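Local structure of putative uncharacterized protein (Campylobacter jejuni, 5TPU) at residues Glu36-Tyr41 with Ser117-Ala122; Asn59-Leu64 with Gly92-Lys97; Val63-Ser68 with Lys111-Ala116. The protein is of unknown function but belongs to the WxcM-like family of the cupin clan, with a beta-strand fold that holds thymidine-5'-diphosphate in the model. The protein carries 3 engineered substitutions. All coordinates share one frame; numbering follows the deposited sequence.

The three contacts join four strands of one antiparallel sheet, in the order 91-95, 62-68, 111-116, 39-44, together with the loops at their ends. Contacts 2 and 3 share Val63 and Leu64 and pair the two edges of strand 62-68. Contact 1 continues from contact 3, where Tyr41 O and Val114 N lie 2.8 Å apart, probably hydrogen-bonded. It meets contact 2 through Ser117 N and Glu61 O, a probable hydrogen bond of 2.7 Å. Thymidine-5'-diphosphate sits on contact 1, against Arg39, Tyr41 and Tyr120. The side chains of Gln62 (contact 2) and Val114 (contact 3) stand farther back, about 6 Å and about 7 Å from the ligand, nearest atoms.

Contact 1 (Glu36-Tyr41 with Ser117-Ala122); sequences EIKRVY and SDFYDA. Engineered in segment 117-122: Ala122 (natural residue Glu). With TYD (thymidine-5'-diphosphate), chain E.
Asp118 O is gripped twice by Arg39, side-on: NE and NH1 each donate to it at 2.9 Å. Both bonds keep to the guanidinium plane, but NE arrives in the carbonyl plane while NH1 stands 40° above it. The Arg39 chain leaves with CG anti to the backbone N (chi1 168°) and bends at chi3, and its NH2 reaches O4 of thymidine-5'-diphosphate at 2.8 Å. Tied to Asp118 O through NE and NH1 and to the ligand through NH2, the guanidinium is fixed in its rotation, with Tyr120 CA over its centre. The Tyr120 ring meets NH2 of Arg39 at its edge and lays one face over the thymine, whose N3 lies 3.4 Å above the ring plane, offset toward its rim. The ligand methyl C5M sits 3.7 Å above the Tyr41 ring, over its centre. Farther along, Lys38 CB makes a CH-pi contact over the Phe119 face, 4.1 Å from the centroid, and one water bridges Glu36 O and Ser117 O. The loop 117-122 leaves strand 111-116 beside strand 39-44, where Lys38 and Arg39 both face Ala116 in a classic beta bulge; across the dimer interface, Arg39-Tyr41 pair antiparallel with a strand of the second subunit.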
# COMPACT_ATOMS: atom_id res chain seq x y z
N GLU A 36 14.38 0.14 1.81
CA GLU A 36 13.72 1.43 1.87
C GLU A 36 12.69 1.61 0.77
O GLU A 36 12.98 1.58 -0.41
CB GLU A 36 14.75 2.58 1.80
CG GLU A 36 15.04 3.11 3.19
CD GLU A 36 16.29 3.95 3.30
OE1 GLU A 36 16.46 4.91 2.51
OE2 GLU A 36 17.09 3.65 4.22
N ILE A 37 11.49 1.89 1.20
CA ILE A 37 10.37 2.10 0.31
C ILE A 37 10.64 3.38 -0.48
O ILE A 37 10.82 4.43 0.10
CB ILE A 37 9.11 2.22 1.16
CG1 ILE A 37 8.82 0.88 1.83
CG2 ILE A 37 7.93 2.69 0.34
CD1 ILE A 37 7.86 1.01 3.00
N LYS A 38 10.69 3.31 -1.81
CA LYS A 38 10.70 4.54 -2.60
C LYS A 38 9.37 4.83 -3.33
O LYS A 38 9.09 5.96 -3.77
CB LYS A 38 11.89 4.51 -3.54
CG LYS A 38 13.21 4.41 -2.77
CD LYS A 38 14.34 5.28 -3.31
CE LYS A 38 15.52 5.31 -2.36
NZ LYS A 38 15.06 5.91 -1.08
N ARG A 39 8.54 3.80 -3.40
CA ARG A 39 7.41 3.76 -4.31
C ARG A 39 6.43 2.74 -3.75
O ARG A 39 6.79 1.69 -3.23
CB ARG A 39 7.85 3.44 -5.74
CG ARG A 39 6.69 3.10 -6.66
CD ARG A 39 7.04 2.77 -8.12
NE ARG A 39 8.26 1.97 -8.27
CZ ARG A 39 8.43 1.03 -9.18
NH1 ARG A 39 9.59 0.39 -9.24
NH2 ARG A 39 7.48 0.72 -10.05
N VAL A 40 5.15 3.11 -3.80
CA VAL A 40 4.10 2.19 -3.48
C VAL A 40 3.21 2.28 -4.69
O VAL A 40 2.92 3.36 -5.22
CB VAL A 40 3.36 2.61 -2.19
CG1 VAL A 40 2.13 1.75 -1.97
CG2 VAL A 40 4.27 2.49 -0.99
N TYR A 41 2.81 1.14 -5.19
CA TYR A 41 1.80 1.15 -6.24
C TYR A 41 0.78 0.05 -6.04
O TYR A 41 1.03 -0.92 -5.29
CB TYR A 41 2.49 1.07 -7.61
CG TYR A 41 3.19 -0.21 -7.99
CD1 TYR A 41 2.51 -1.20 -8.68
CD2 TYR A 41 4.55 -0.42 -7.71
CE1 TYR A 41 3.15 -2.36 -9.04
CE2 TYR A 41 5.21 -1.59 -8.10
CZ TYR A 41 4.50 -2.54 -8.78
OH TYR A 41 5.05 -3.72 -9.19
N SER A 117 11.45 -1.05 -3.80
CA SER A 117 12.70 -0.45 -3.33
C SER A 117 13.18 0.75 -4.15
O SER A 117 14.12 1.42 -3.74
CB SER A 117 13.78 -1.50 -3.41
OG SER A 117 13.98 -1.95 -4.74
N ASP A 118 12.61 1.00 -5.32
CA ASP A 118 13.12 2.07 -6.15
C ASP A 118 12.02 2.61 -7.04
O ASP A 118 10.92 1.99 -7.18
CB ASP A 118 14.34 1.56 -6.95
CG ASP A 118 15.25 2.70 -7.50
OD1 ASP A 118 15.16 3.89 -7.13
OD2 ASP A 118 16.05 2.38 -8.38
N PHE A 119 12.30 3.77 -7.61
CA PHE A 119 11.35 4.50 -8.42
C PHE A 119 11.06 3.79 -9.73
O PHE A 119 11.85 2.98 -10.17
CB PHE A 119 11.93 5.87 -8.71
CG PHE A 119 12.18 6.69 -7.48
CD1 PHE A 119 11.14 7.35 -6.85
CD2 PHE A 119 13.46 6.83 -6.96
CE1 PHE A 119 11.38 8.11 -5.71
CE2 PHE A 119 13.71 7.60 -5.84
CZ PHE A 119 12.67 8.25 -5.22
N TYR A 120 9.91 4.07 -10.35
CA TYR A 120 9.50 3.42 -11.59
C TYR A 120 10.46 3.79 -12.70
O TYR A 120 10.85 4.95 -12.80
CB TYR A 120 8.13 3.90 -12.06
CG TYR A 120 7.75 3.41 -13.46
CD1 TYR A 120 7.46 2.08 -13.68
CD2 TYR A 120 7.67 4.28 -14.53
CE1 TYR A 120 7.13 1.60 -14.95
CE2 TYR A 120 7.35 3.83 -15.79
CZ TYR A 120 7.08 2.50 -16.02
OH TYR A 120 6.74 2.05 -17.29
N ASP A 121 10.78 2.82 -13.56
CA ASP A 121 11.69 3.02 -14.70
C ASP A 121 11.43 1.93 -15.76
O ASP A 121 11.75 0.74 -15.56
CB ASP A 121 13.14 3.07 -14.19
CG ASP A 121 14.17 3.06 -15.32
OD1 ASP A 121 13.83 3.39 -16.48
OD2 ASP A 121 15.33 2.68 -15.03
N ALA A 122 10.81 2.35 -16.87
CA ALA A 122 10.40 1.39 -17.91
C ALA A 122 11.61 0.69 -18.48
O ALA A 122 11.48 -0.41 -19.00
CB ALA A 122 9.60 2.06 -19.03
PA TYD E . 3.28 -2.89 -15.81
O1A TYD E . 2.16 -3.88 -15.99
O2A TYD E . 4.24 -2.93 -14.69
O3A TYD E . 4.20 -2.72 -17.10
PB TYD E . 3.84 -3.15 -18.62
O1B TYD E . 4.78 -2.20 -19.38
O2B TYD E . 2.40 -2.77 -18.80
O3B TYD E . 4.11 -4.62 -18.66
O5' TYD E . 2.60 -1.51 -15.46
C5' TYD E . 1.32 -1.17 -15.99
C4' TYD E . 1.34 0.27 -16.44
O4' TYD E . 1.70 1.17 -15.39
C3' TYD E . 2.37 0.46 -17.51
O3' TYD E . 1.68 1.21 -18.52
C2' TYD E . 3.57 1.12 -16.79
C1' TYD E . 2.87 1.86 -15.68
N1 TYD E . 3.53 1.91 -14.40
C2 TYD E . 3.72 3.18 -13.80
O2 TYD E . 3.33 4.23 -14.38
N3 TYD E . 4.32 3.26 -12.60
C4 TYD E . 4.73 2.17 -11.91
O4 TYD E . 5.26 2.30 -10.79
C5 TYD E . 4.50 0.85 -12.52
C5M TYD E . 4.90 -0.42 -11.86
C6 TYD E . 3.87 0.78 -13.76
O HOH W 1 15.20 1.28 -1.46

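Contact 2 (Asn59-Leu64 with Gly92-Lys97); sequences NLEQVL and GLYIGK
Gln62-Leu64 and Gly92-Ile95 run antiparallel, with strand axes 4.4 Å apart at closest approach and directions 155° apart; Gln62 with Ile95 and Leu64 with Leu93 are hydrogen-bonded pairs, each closed by two N-H to O bonds, and Val63 with Tyr94 is the non-hydrogen-bonded pair between them. On the face bearing Gln62, Leu64, Leu93 and Ile95 the contact between Leu64 and Ile95 is apolar and diagonal: both methyls of Leu64 lie beside the tip of Ile95, with Leu64 CD2 3.9 Å from Ile95 CD1. Gln62 OE1 is hydrogen-bonded to Arg101. The other face carries Val63 and Tyr94. Here the tyrosine ring, with CG anti to its backbone N (chi1 170°), lies at about a right angle to the valine side chain and offers its edge, Tyr94 CD1 being 4.2 Å from Val63 CG2. Gly96 N sits 3.7 Å above one face of the ring, toward the rim. The phenol end points along the pairing to the Glu61 carboxylate, where the two oxygens are modelled too close for the detail to be trusted. Beyond the strands the extended Lys97 chain runs past Asn59, its CG 3.5 Å from Asn59 O. Lys97 NZ stays 4.5 Å from Glu61 OE2, opposite charges near each other but not in contact. Strand 9-13 flanks this pairing beyond 91-95, strand 111-116 flanks it beyond 62-68, and strands 71-76 and 81-86 of the second sheet pack on Leu64 and Leu93.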
# COMPACT_ATOMS: atom_id res chain seq x y z
N ASN A 59 17.91 -4.79 -10.15
CA ASN A 59 18.12 -4.39 -8.76
C ASN A 59 16.87 -4.13 -7.92
O ASN A 59 16.93 -4.02 -6.69
CB ASN A 59 19.02 -3.18 -8.68
CG ASN A 59 20.47 -3.57 -8.47
OD1 ASN A 59 21.07 -3.29 -7.42
ND2 ASN A 59 21.00 -4.33 -9.42
N LEU A 60 15.75 -4.05 -8.61
CA LEU A 60 14.50 -3.70 -7.95
C LEU A 60 14.03 -4.84 -7.05
O LEU A 60 13.90 -6.02 -7.48
CB LEU A 60 13.44 -3.35 -9.00
CG LEU A 60 12.03 -3.03 -8.47
CD1 LEU A 60 12.06 -1.76 -7.66
CD2 LEU A 60 11.04 -2.98 -9.63
N GLU A 61 13.77 -4.46 -5.81
CA GLU A 61 13.08 -5.33 -4.87
C GLU A 61 11.67 -4.85 -4.61
O GLU A 61 11.42 -3.63 -4.61
CB GLU A 61 13.82 -5.31 -3.56
CG GLU A 61 15.25 -5.84 -3.70
CD GLU A 61 15.99 -5.70 -2.39
OE1 GLU A 61 15.83 -6.53 -1.46
OE2 GLU A 61 16.69 -4.69 -2.31
N GLN A 62 10.79 -5.82 -4.35
CA GLN A 62 9.38 -5.54 -4.04
C GLN A 62 8.80 -6.42 -2.93
O GLN A 62 9.23 -7.55 -2.71
CB GLN A 62 8.52 -5.74 -5.29
CG GLN A 62 8.82 -4.82 -6.47
CD GLN A 62 8.40 -5.47 -7.78
OE1 GLN A 62 8.89 -6.55 -8.13
NE2 GLN A 62 7.47 -4.87 -8.46
N VAL A 63 7.76 -5.92 -2.28
CA VAL A 63 6.87 -6.80 -1.52
C VAL A 63 5.47 -6.69 -2.04
O VAL A 63 4.94 -5.59 -2.10
CB VAL A 63 6.92 -6.46 -0.03
CG1 VAL A 63 5.80 -7.18 0.72
CG2 VAL A 63 8.29 -6.81 0.50
N LEU A 64 4.89 -7.83 -2.40
CA LEU A 64 3.53 -7.93 -2.97
C LEU A 64 2.54 -8.37 -1.92
O LEU A 64 2.77 -9.40 -1.28
CB LEU A 64 3.49 -8.97 -4.11
CG LEU A 64 3.93 -8.48 -5.51
CD1 LEU A 64 5.33 -7.89 -5.46
CD2 LEU A 64 3.86 -9.62 -6.50
N GLY A 92 2.67 -11.35 2.56
CA GLY A 92 3.47 -10.50 1.67
C GLY A 92 4.42 -11.41 0.96
O GLY A 92 4.93 -12.33 1.55
N LEU A 93 4.64 -11.19 -0.33
CA LEU A 93 5.65 -11.94 -1.07
C LEU A 93 6.82 -11.03 -1.40
O LEU A 93 6.68 -10.05 -2.10
CB LEU A 93 5.05 -12.55 -2.34
CG LEU A 93 6.06 -13.16 -3.33
CD1 LEU A 93 6.80 -14.31 -2.67
CD2 LEU A 93 5.40 -13.63 -4.60
N TYR A 94 7.96 -11.33 -0.80
CA TYR A 94 9.16 -10.61 -1.09
C TYR A 94 9.69 -11.15 -2.39
O TYR A 94 9.84 -12.36 -2.50
CB TYR A 94 10.20 -10.77 0.01
CG TYR A 94 11.56 -10.22 -0.39
CD1 TYR A 94 11.76 -8.88 -0.49
CD2 TYR A 94 12.62 -11.07 -0.66
CE1 TYR A 94 12.98 -8.36 -0.84
CE2 TYR A 94 13.86 -10.57 -1.00
CZ TYR A 94 14.03 -9.21 -1.09
OH TYR A 94 15.24 -8.70 -1.48
N ILE A 95 9.89 -10.28 -3.37
CA ILE A 95 10.61 -10.61 -4.57
C ILE A 95 11.84 -9.74 -4.67
O ILE A 95 11.74 -8.53 -4.84
CB ILE A 95 9.80 -10.39 -5.84
CG1 ILE A 95 8.47 -11.15 -5.78
CG2 ILE A 95 10.62 -10.87 -7.06
CD1 ILE A 95 7.56 -10.81 -6.94
N GLY A 96 13.00 -10.38 -4.60
CA GLY A 96 14.27 -9.71 -4.56
C GLY A 96 14.88 -9.53 -5.95
O GLY A 96 14.20 -9.58 -6.98
N LYS A 97 16.20 -9.32 -5.95
CA LYS A 97 16.95 -8.99 -7.15
C LYS A 97 17.01 -10.17 -8.10
O LYS A 97 16.83 -11.31 -7.69
CB LYS A 97 18.34 -8.52 -6.78
CG LYS A 97 18.32 -7.19 -6.02
CD LYS A 97 19.69 -6.75 -5.52
CE LYS A 97 19.55 -5.71 -4.42
NZ LYS A 97 20.86 -5.12 -4.04

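Contact 3 (Val63-Ser68 with Lys111-Ala116); sequences VLIMMS and KLLVLA
The flat groups between Val63-Ser68 and Lys111-Ala116 are peptides: Leu113 O takes Ile65 N in its carbonyl plane at 2.7 Å, while Lys111 O takes Ser68 N on a lone pair. They belong to an antiparallel pairing inside the cupin beta sandwich. One face of the sheet bears Leu64, Met66, Leu112 and Val114; the opposite face bears Val63, Ile65, Leu113 and Leu115. On the first, Leu112 CD1 is the hub, lying 3.8 Å from Met66 SD, 3.5 Å from Ile65 O and also against Leu64 CB. Met66 and Leu112 meet at about a right angle, whereas Val114 lies alongside Leu64 with both its methyls near Leu64 CD1. This side looks toward the second sheet, where Met103 touches Leu64 and Leu112. Register slips by one at a classic beta bulge, in which Met67 and Ser68 both face Lys111; besides its bond from Ser68 N, Lys111 O accepts a weak one from Met67 N. At the bulge Met67 lies side by side with Leu113, its CG 3.6 Å from Leu113 CB, and both residues also pack on their counterparts in the second subunit. Ser68 has OG between its backbone N and carbonyl carbon (chi1 66°), beside the Lys111 chain. That chain runs extended from CG and then bends at chi4, bringing Lys111 NZ back to donate a hydrogen bond to Ser68 OG at 3.3 Å.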
# COMPACT_ATOMS: atom_id res chain seq x y z
N VAL A 63 7.76 -5.92 -2.28
CA VAL A 63 6.87 -6.80 -1.52
C VAL A 63 5.47 -6.69 -2.04
O VAL A 63 4.94 -5.59 -2.10
CB VAL A 63 6.92 -6.46 -0.03
CG1 VAL A 63 5.80 -7.18 0.72
CG2 VAL A 63 8.29 -6.81 0.50
N LEU A 64 4.89 -7.83 -2.40
CA LEU A 64 3.53 -7.93 -2.97
C LEU A 64 2.54 -8.37 -1.92
O LEU A 64 2.77 -9.40 -1.28
CB LEU A 64 3.49 -8.97 -4.11
CG LEU A 64 3.93 -8.48 -5.51
CD1 LEU A 64 5.33 -7.89 -5.46
CD2 LEU A 64 3.86 -9.62 -6.50
N ILE A 65 1.43 -7.64 -1.75
CA ILE A 65 0.36 -8.04 -0.84
C ILE A 65 -0.97 -8.03 -1.60
O ILE A 65 -1.31 -7.04 -2.22
CB ILE A 65 0.31 -7.06 0.34
CG1 ILE A 65 1.59 -7.14 1.16
CG2 ILE A 65 -0.89 -7.29 1.25
CD1 ILE A 65 1.91 -5.86 1.91
N MET A 66 -1.68 -9.14 -1.61
CA MET A 66 -3.00 -9.22 -2.17
C MET A 66 -3.97 -8.59 -1.16
O MET A 66 -4.38 -9.23 -0.22
CB MET A 66 -3.38 -10.70 -2.42
CG MET A 66 -3.82 -11.05 -3.81
SD MET A 66 -3.04 -10.15 -5.16
CE MET A 66 -4.51 -9.81 -6.11
N MET A 67 -4.28 -7.32 -1.38
CA MET A 67 -5.25 -6.59 -0.58
C MET A 67 -6.67 -7.12 -0.70
O MET A 67 -7.45 -7.00 0.24
CB MET A 67 -5.26 -5.12 -0.98
CG MET A 67 -4.05 -4.36 -0.53
SD MET A 67 -4.03 -4.06 1.24
CE MET A 67 -5.75 -3.88 1.68
N SER A 68 -7.02 -7.64 -1.86
CA SER A 68 -8.27 -8.35 -1.99
C SER A 68 -8.20 -9.31 -3.13
O SER A 68 -7.47 -9.07 -4.10
CB SER A 68 -9.45 -7.39 -2.17
OG SER A 68 -9.33 -6.71 -3.38
N LYS A 111 -7.14 -6.90 -5.98
CA LYS A 111 -6.31 -5.75 -5.73
C LYS A 111 -4.99 -6.13 -5.14
O LYS A 111 -4.92 -6.77 -4.11
CB LYS A 111 -7.00 -4.74 -4.80
CG LYS A 111 -8.36 -4.29 -5.34
CD LYS A 111 -8.97 -3.15 -4.51
CE LYS A 111 -10.49 -2.99 -4.72
NZ LYS A 111 -11.19 -4.30 -4.55
N LEU A 112 -3.93 -5.66 -5.77
CA LEU A 112 -2.59 -5.98 -5.38
C LEU A 112 -1.86 -4.72 -4.97
O LEU A 112 -1.80 -3.81 -5.74
CB LEU A 112 -1.88 -6.57 -6.57
CG LEU A 112 -0.36 -6.80 -6.46
CD1 LEU A 112 -0.01 -7.83 -5.40
CD2 LEU A 112 0.06 -7.27 -7.83
N LEU A 113 -1.31 -4.72 -3.76
CA LEU A 113 -0.45 -3.71 -3.23
C LEU A 113 1.01 -4.12 -3.37
O LEU A 113 1.39 -5.28 -3.10
CB LEU A 113 -0.78 -3.47 -1.76
CG LEU A 113 0.12 -2.42 -1.08
CD1 LEU A 113 -0.18 -1.05 -1.67
CD2 LEU A 113 -0.14 -2.41 0.42
N VAL A 114 1.82 -3.18 -3.85
CA VAL A 114 3.25 -3.43 -4.08
C VAL A 114 4.05 -2.34 -3.48
O VAL A 114 3.77 -1.19 -3.74
CB VAL A 114 3.64 -3.61 -5.55
CG1 VAL A 114 5.13 -3.86 -5.62
CG2 VAL A 114 2.88 -4.75 -6.19
N LEU A 115 5.00 -2.72 -2.62
CA LEU A 115 5.98 -1.84 -2.01
C LEU A 115 7.26 -2.05 -2.82
O LEU A 115 7.69 -3.19 -3.01
CB LEU A 115 6.18 -2.23 -0.55
CG LEU A 115 5.23 -1.69 0.56
CD1 LEU A 115 3.80 -1.39 0.16
CD2 LEU A 115 5.18 -2.57 1.81
N ALA A 116 7.86 -0.99 -3.35
CA ALA A 116 9.05 -1.13 -4.21
C ALA A 116 10.28 -0.42 -3.67
O ALA A 116 10.20 0.69 -3.13
CB ALA A 116 8.72 -0.60 -5.57